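Local coordinates for protein succinate-semialdehyde dehydrogenase (Streptococcus pyogenes MGAS1882, PDB 4OGD) that probably oxidises succinic semialdehyde to succinate with NADP+ as cofactor, as a member of the aldehyde dehydrogenase family, at residues 5-10 / 70-75; 129-134 / 157-162. All blocks are in the same frame, centred on the assembly; numbering follows the deposited sequence.

Interaction 1: 5-10 / 70-75; sequences TIYPYT and MTKDMG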
loop_
_atom_site.group_PDB
_atom_site.type_symbol
_atom_site.label_atom_id
_atom_site.label_comp_id
_atom_site.label_asym_id
_atom_site.label_seq_id
_atom_site.Cartn_x
_atom_site.Cartn_y
_atom_site.Cartn_z
ATOM N N THR A 5 -28.368 -11.200 14.325
ATOM C CA THR A 5 -29.064 -11.361 13.060
ATOM C C THR A 5 -30.480 -10.841 13.251
ATOM O O THR A 5 -31.240 -11.385 14.049
ATOM C CB THR A 5 -29.146 -12.825 12.611
ATOM O OG1 THR A 5 -27.824 -13.347 12.411
ATOM C CG2 THR A 5 -29.954 -12.934 11.315
ATOM N N ILE A 6 -30.811 -9.763 12.552
ATOM C CA ILE A 6 -32.180 -9.257 12.519
ATOM C C ILE A 6 -32.631 -9.194 11.070
ATOM O O ILE A 6 -32.116 -8.393 10.286
ATOM C CB ILE A 6 -32.280 -7.859 13.145
ATOM C CG1 ILE A 6 -31.696 -7.873 14.556
ATOM C CG2 ILE A 6 -33.731 -7.375 13.157
ATOM C CD1 ILE A 6 -31.612 -6.507 15.196
ATOM N N TYR A 7 -33.596 -10.041 10.716
ATOM C CA TYR A 7 -34.044 -10.181 9.332
ATOM C C TYR A 7 -34.637 -8.868 8.820
ATOM O O TYR A 7 -35.634 -8.390 9.361
ATOM C CB TYR A 7 -35.099 -11.289 9.257
ATOM C CG TYR A 7 -35.471 -11.759 7.867
ATOM C CD1 TYR A 7 -34.643 -11.528 6.778
ATOM C CD2 TYR A 7 -36.662 -12.444 7.649
ATOM C CE1 TYR A 7 -34.989 -11.966 5.512
ATOM C CE2 TYR A 7 -37.020 -12.884 6.384
ATOM C CZ TYR A 7 -36.178 -12.647 5.324
ATOM O OH TYR A 7 -36.529 -13.085 4.076
ATOM N N PRO A 8 -34.024 -8.271 7.786
ATOM C CA PRO A 8 -34.534 -6.988 7.289
ATOM C C PRO A 8 -35.938 -7.037 6.685
ATOM O O PRO A 8 -36.516 -5.981 6.454
ATOM C CB PRO A 8 -33.506 -6.604 6.214
ATOM C CG PRO A 8 -32.253 -7.247 6.669
ATOM C CD PRO A 8 -32.702 -8.588 7.211
ATOM N N TYR A 9 -36.477 -8.218 6.406
ATOM C CA TYR A 9 -37.810 -8.285 5.822
ATOM C C TYR A 9 -38.891 -8.192 6.892
ATOM O O TYR A 9 -39.960 -7.645 6.645
ATOM C CB TYR A 9 -37.978 -9.555 4.989
ATOM C CG TYR A 9 -39.359 -9.734 4.394
ATOM C CD1 TYR A 9 -39.955 -8.720 3.659
ATOM C CD2 TYR A 9 -40.049 -10.928 4.548
ATOM C CE1 TYR A 9 -41.214 -8.875 3.110
ATOM C CE2 TYR A 9 -41.305 -11.097 4.001
ATOM C CZ TYR A 9 -41.882 -10.067 3.282
ATOM O OH TYR A 9 -43.137 -10.222 2.730
ATOM N N THR A 10 -38.593 -8.706 8.081
ATOM C CA THR A 10 -39.573 -8.778 9.164
ATOM C C THR A 10 -39.165 -7.952 10.377
ATOM O O THR A 10 -39.967 -7.750 11.293
ATOM C CB THR A 10 -39.787 -10.228 9.627
ATOM O OG1 THR A 10 -38.563 -10.745 10.174
ATOM C CG2 THR A 10 -40.252 -11.105 8.469
ATOM N N MET A 70 -27.146 -15.347 4.101
ATOM C CA MET A 70 -26.925 -13.954 3.719
ATOM C C MET A 70 -28.233 -13.156 3.628
ATOM O O MET A 70 -28.316 -12.027 4.118
ATOM C CB MET A 70 -26.141 -13.874 2.417
ATOM C CG MET A 70 -24.722 -14.356 2.560
ATOM S SD MET A 70 -23.764 -14.007 1.075
ATOM C CE MET A 70 -23.885 -15.568 0.208
ATOM N N THR A 71 -29.254 -13.753 3.022
ATOM C CA THR A 71 -30.569 -13.112 2.943
ATOM C C THR A 71 -31.145 -12.821 4.333
ATOM O O THR A 71 -31.644 -11.720 4.600
ATOM C CB THR A 71 -31.553 -13.987 2.152
ATOM O OG1 THR A 71 -31.117 -14.091 0.789
ATOM C CG2 THR A 71 -32.967 -13.388 2.204
ATOM N N LYS A 72 -31.076 -13.807 5.224
ATOM C CA LYS A 72 -31.592 -13.617 6.575
ATOM C C LYS A 72 -30.800 -12.597 7.404
ATOM O O LYS A 72 -31.365 -11.947 8.281
ATOM C CB LYS A 72 -31.742 -14.964 7.303
ATOM C CG LYS A 72 -32.772 -15.911 6.649
ATOM C CD LYS A 72 -34.198 -15.364 6.749
ATOM C CE LYS A 72 -35.189 -16.139 5.870
ATOM N NZ LYS A 72 -35.401 -17.552 6.328
ATOM N N ASP A 73 -29.508 -12.438 7.113
ATOM C CA ASP A 73 -28.678 -11.449 7.816
ATOM C C ASP A 73 -28.960 -10.026 7.334
ATOM O O ASP A 73 -29.241 -9.117 8.131
ATOM C CB ASP A 73 -27.176 -11.723 7.592
ATOM C CG ASP A 73 -26.544 -12.592 8.685
ATOM O OD1 ASP A 73 -27.213 -12.975 9.673
ATOM O OD2 ASP A 73 -25.338 -12.882 8.549
ATOM N N MET A 74 -28.873 -9.820 6.030
ATOM C CA MET A 74 -28.852 -8.450 5.527
ATOM C C MET A 74 -29.889 -8.121 4.460
ATOM O O MET A 74 -29.901 -7.008 3.931
ATOM C CB MET A 74 -27.430 -8.055 5.096
ATOM C CG MET A 74 -26.733 -9.037 4.167
ATOM S SD MET A 74 -27.430 -9.074 2.517
ATOM C CE MET A 74 -27.150 -7.367 2.016
ATOM N N GLY A 75 -30.758 -9.081 4.147
ATOM C CA GLY A 75 -31.950 -8.804 3.361
ATOM C C GLY A 75 -31.921 -8.999 1.860
ATOM O O GLY A 75 -32.963 -8.856 1.218
HETATM O O HOH W 1 -29.074 -8.550 10.746
#
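Thr5 OG1 donates a hydrogen bond to Asp73 OD1 over 2.8 Å, nearly along the C-O axis. The other carboxylate oxygen of Asp73 is held by Ser163 OG. Tyr7 and Lys72 bury the largest areas in the contact. The CG of Tyr7 is anti to the backbone N (chi1 -168°), which brings a ring face against the Lys72 chain. Tyr7 CB lies 3.9 Å from Lys72 O, and Tyr7 CD1 comes nearer to the same oxygen at 3.6 Å. At the ring edge, near its plane, Tyr7 CE1 meets Thr71 O at 3.5 Å. Over the centre of one face sits Lys72 CD, 3.6 Å from the centroid of the Tyr7 ring and only 7° off the normal, a CH-pi contact. Tyr9 CB covers the opposite face near the rim. The tip, Tyr7 OH, ends 4.0 Å from Thr71 CG2. Lys72 NZ forms a salt bridge with Glu68 and is too far from the Tyr7 ring for more than a weak cation-pi attraction. Lys72 O is buried without a hydrogen-bond partner, and the CA-H of Tyr7 points at it, with Tyr7 CA 3.4 Å from the oxygen. Pro8 CG packs 3.4 Å from Met74 C, where Gly75 leaves the helix with positive phi. Water 1 links Ile6 N to Asp73 O. The strand and helix segments run at 90°, with strand 4-7, paired antiparallel with strand 12-16, across the C-terminal end of helix 63-74. Leu14 of the second strand also touches Tyr7 and Lys72, and helix 161-173 borders Thr5 and Asp73.

Interaction 2: 129-134 / 157-162; sequences EPWNFP and ASICPR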
loop_
_atom_site.group_PDB
_atom_site.type_symbol
_atom_site.label_atom_id
_atom_site.label_comp_id
_atom_site.label_asym_id
_atom_site.label_seq_id
_atom_site.Cartn_x
_atom_site.Cartn_y
_atom_site.Cartn_z
ATOM N N GLU A 129 -14.610 -6.427 7.023
ATOM C CA GLU A 129 -15.503 -6.608 5.878
ATOM C C GLU A 129 -16.930 -6.155 6.180
ATOM O O GLU A 129 -17.344 -6.122 7.345
ATOM C CB GLU A 129 -15.461 -8.075 5.407
ATOM C CG GLU A 129 -14.045 -8.580 5.080
ATOM C CD GLU A 129 -13.333 -7.760 4.009
ATOM O OE1 GLU A 129 -14.018 -7.117 3.185
ATOM O OE2 GLU A 129 -12.071 -7.763 3.984
ATOM N N PRO A 130 -17.682 -5.778 5.134
ATOM C CA PRO A 130 -18.979 -5.126 5.313
ATOM C C PRO A 130 -20.167 -6.021 4.967
ATOM O O PRO A 130 -20.006 -7.104 4.397
ATOM C CB PRO A 130 -18.889 -3.977 4.313
ATOM C CG PRO A 130 -18.180 -4.605 3.149
ATOM C CD PRO A 130 -17.202 -5.622 3.747
ATOM N N TRP A 131 -21.366 -5.550 5.296
ATOM C CA TRP A 131 -22.583 -6.352 5.144
ATOM C C TRP A 131 -23.136 -6.486 3.727
ATOM O O TRP A 131 -23.981 -7.354 3.475
ATOM C CB TRP A 131 -23.690 -5.807 6.058
ATOM C CG TRP A 131 -23.905 -4.333 5.883
ATOM C CD1 TRP A 131 -23.409 -3.338 6.669
ATOM C CD2 TRP A 131 -24.653 -3.689 4.840
ATOM N NE1 TRP A 131 -23.802 -2.110 6.185
ATOM C CE2 TRP A 131 -24.569 -2.300 5.065
ATOM C CE3 TRP A 131 -25.391 -4.151 3.742
ATOM C CZ2 TRP A 131 -25.191 -1.372 4.229
ATOM C CZ3 TRP A 131 -25.998 -3.231 2.912
ATOM C CH2 TRP A 131 -25.896 -1.855 3.157
ATOM N N ASN A 132 -22.710 -5.646 2.788
ATOM C CA ASN A 132 -23.417 -5.656 1.505
ATOM C C ASN A 132 -23.161 -6.882 0.621
ATOM O O ASN A 132 -24.044 -7.302 -0.130
ATOM C CB ASN A 132 -23.295 -4.322 0.744
ATOM C CG ASN A 132 -21.887 -4.023 0.296
ATOM O OD1 ASN A 132 -20.917 -4.541 0.851
ATOM N ND2 ASN A 132 -21.768 -3.180 -0.731
ATOM N N PHE A 133 -21.963 -7.457 0.738
ATOM C CA PHE A 133 -21.633 -8.730 0.098
ATOM C C PHE A 133 -20.870 -9.553 1.138
ATOM O O PHE A 133 -19.640 -9.639 1.102
ATOM C CB PHE A 133 -20.793 -8.526 -1.174
ATOM C CG PHE A 133 -21.519 -7.807 -2.278
ATOM C CD1 PHE A 133 -22.204 -8.513 -3.259
ATOM C CD2 PHE A 133 -21.513 -6.414 -2.334
ATOM C CE1 PHE A 133 -22.879 -7.841 -4.283
ATOM C CE2 PHE A 133 -22.177 -5.738 -3.352
ATOM C CZ PHE A 133 -22.864 -6.453 -4.324
ATOM N N PRO A 134 -21.607 -10.151 2.085
ATOM C CA PRO A 134 -21.025 -10.746 3.298
ATOM C C PRO A 134 -20.041 -11.884 3.024
ATOM O O PRO A 134 -19.141 -12.107 3.829
ATOM C CB PRO A 134 -22.244 -11.291 4.052
ATOM C CG PRO A 134 -23.414 -10.572 3.489
ATOM C CD PRO A 134 -23.071 -10.312 2.043
ATOM N N ALA A 157 -19.294 -7.045 9.737
ATOM C CA ALA A 157 -20.345 -6.098 10.113
ATOM C C ALA A 157 -21.186 -6.638 11.256
ATOM O O ALA A 157 -21.430 -7.843 11.345
ATOM C CB ALA A 157 -21.232 -5.793 8.919
ATOM N N SER A 158 -21.644 -5.737 12.118
ATOM C CA SER A 158 -22.457 -6.125 13.267
ATOM C C SER A 158 -23.753 -6.817 12.865
ATOM O O SER A 158 -24.299 -7.622 13.622
ATOM C CB SER A 158 -22.773 -4.902 14.132
ATOM O OG SER A 158 -23.590 -3.983 13.437
ATOM N N ILE A 159 -24.250 -6.503 11.674
ATOM C CA ILE A 159 -25.529 -7.057 11.236
ATOM C C ILE A 159 -25.424 -8.350 10.426
ATOM O O ILE A 159 -26.450 -8.935 10.069
ATOM C CB ILE A 159 -26.374 -6.033 10.448
ATOM C CG1 ILE A 159 -25.677 -5.626 9.147
ATOM C CG2 ILE A 159 -26.694 -4.832 11.322
ATOM C CD1 ILE A 159 -26.624 -5.048 8.109
ATOM N N CYS A 160 -24.209 -8.818 10.140
ATOM C CA CYS A 160 -24.107 -10.132 9.494
ATOM C C CYS A 160 -23.253 -11.141 10.281
ATOM O O CYS A 160 -22.309 -11.730 9.753
ATOM C CB CYS A 160 -23.696 -10.025 8.016
ATOM S SG CYS A 160 -22.131 -9.222 7.675
ATOM N N PRO A 161 -23.606 -11.362 11.552
ATOM C CA PRO A 161 -22.778 -12.252 12.365
ATOM C C PRO A 161 -22.922 -13.726 11.991
ATOM O O PRO A 161 -21.968 -14.467 12.184
ATOM C CB PRO A 161 -23.289 -11.998 13.784
ATOM C CG PRO A 161 -24.721 -11.596 13.594
ATOM C CD PRO A 161 -24.784 -10.865 12.289
ATOM N N ARG A 162 -24.071 -14.153 11.474
ATOM C CA ARG A 162 -24.190 -15.551 11.052
ATOM C C ARG A 162 -23.362 -15.813 9.795
ATOM O O ARG A 162 -22.726 -16.861 9.673
ATOM C CB ARG A 162 -25.653 -15.954 10.837
ATOM C CG ARG A 162 -25.836 -17.412 10.431
ATOM C CD ARG A 162 -25.316 -18.412 11.457
ATOM N NE ARG A 162 -25.519 -19.763 10.942
ATOM C CZ ARG A 162 -24.605 -20.728 10.946
ATOM N NH1 ARG A 162 -23.408 -20.526 11.477
ATOM N NH2 ARG A 162 -24.904 -21.912 10.424
#
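Cys160 N donates to Ala157 O over 3.2 Å, closing a type I beta turn, and both residues meet Trp131 of 129-134. The turn aims Ala157, Ile159 and Cys160 at this loop, and Trp131 receives all three. Ile159 CD1 lies over a face of the indole, 4.0 Å from the centroid of the Trp131 five-membered ring and 27° off its normal. Ile159 CD1 is 3.6 Å from Trp131 CG. Trp131 CG stands between the backbone N and the carbonyl carbon (chi1 52°), which turns a face of the indole to Ile159. Ala157 CB sits at the indole edge, in the ring plane, and packs 3.8 Å from Trp131 CB. Ala157 CB also comes within 3.6 Å of Trp131 N, which is buried without a hydrogen-bond partner. Cys160 SG packs against the loop, 3.9 Å from Trp131 CA and 4.2 Å from Pro134 CB. The contact is thus mainly apolar. The loop carries the Pro-Trp-Asn-Phe-Pro sequence known from aldehyde dehydrogenases, whose Asn contributes to the oxyanion hole in relatives. Here the backbone O of Asn132 is bonded by Lys76 and Asn258, and its side-chain ND2 bonds Gln261 O. Segments 129-134 and 157-162 follow the neighbouring parallel strands 124-128 and 152-155 of the Rossmann-type sheet. Helix 136-148 begins just after the first segment and touches Glu129 and Pro130. Cys160 is the N-cap residue of helix 161-173, and helix 63-74 packs against Pro134 and Cys160.

Overall arrangement
From the N terminus, strand 4-7 opens interaction 1. The chain turns back through strand 12-16 and runs through helices 22-41 and 45-61 before the end of helix 63-74 closes a loop of 59 residues. Helix 78-103 and more strands follow. Interaction 2 then opens at 129-134 and closes at 157-162, around helix 136-148 and strand 152-155, a loop of 22 residues. The two loops are in series and neither encloses the other. Their contacts still touch, with centres about 10 Å apart. Asp73 OD2 packs on Cys160, and Met74 CG packs on Trp131 O and Pro134. Helix 63-74 therefore joins the N-terminal hairpin to the loops leaving the Rossmann-type sheet.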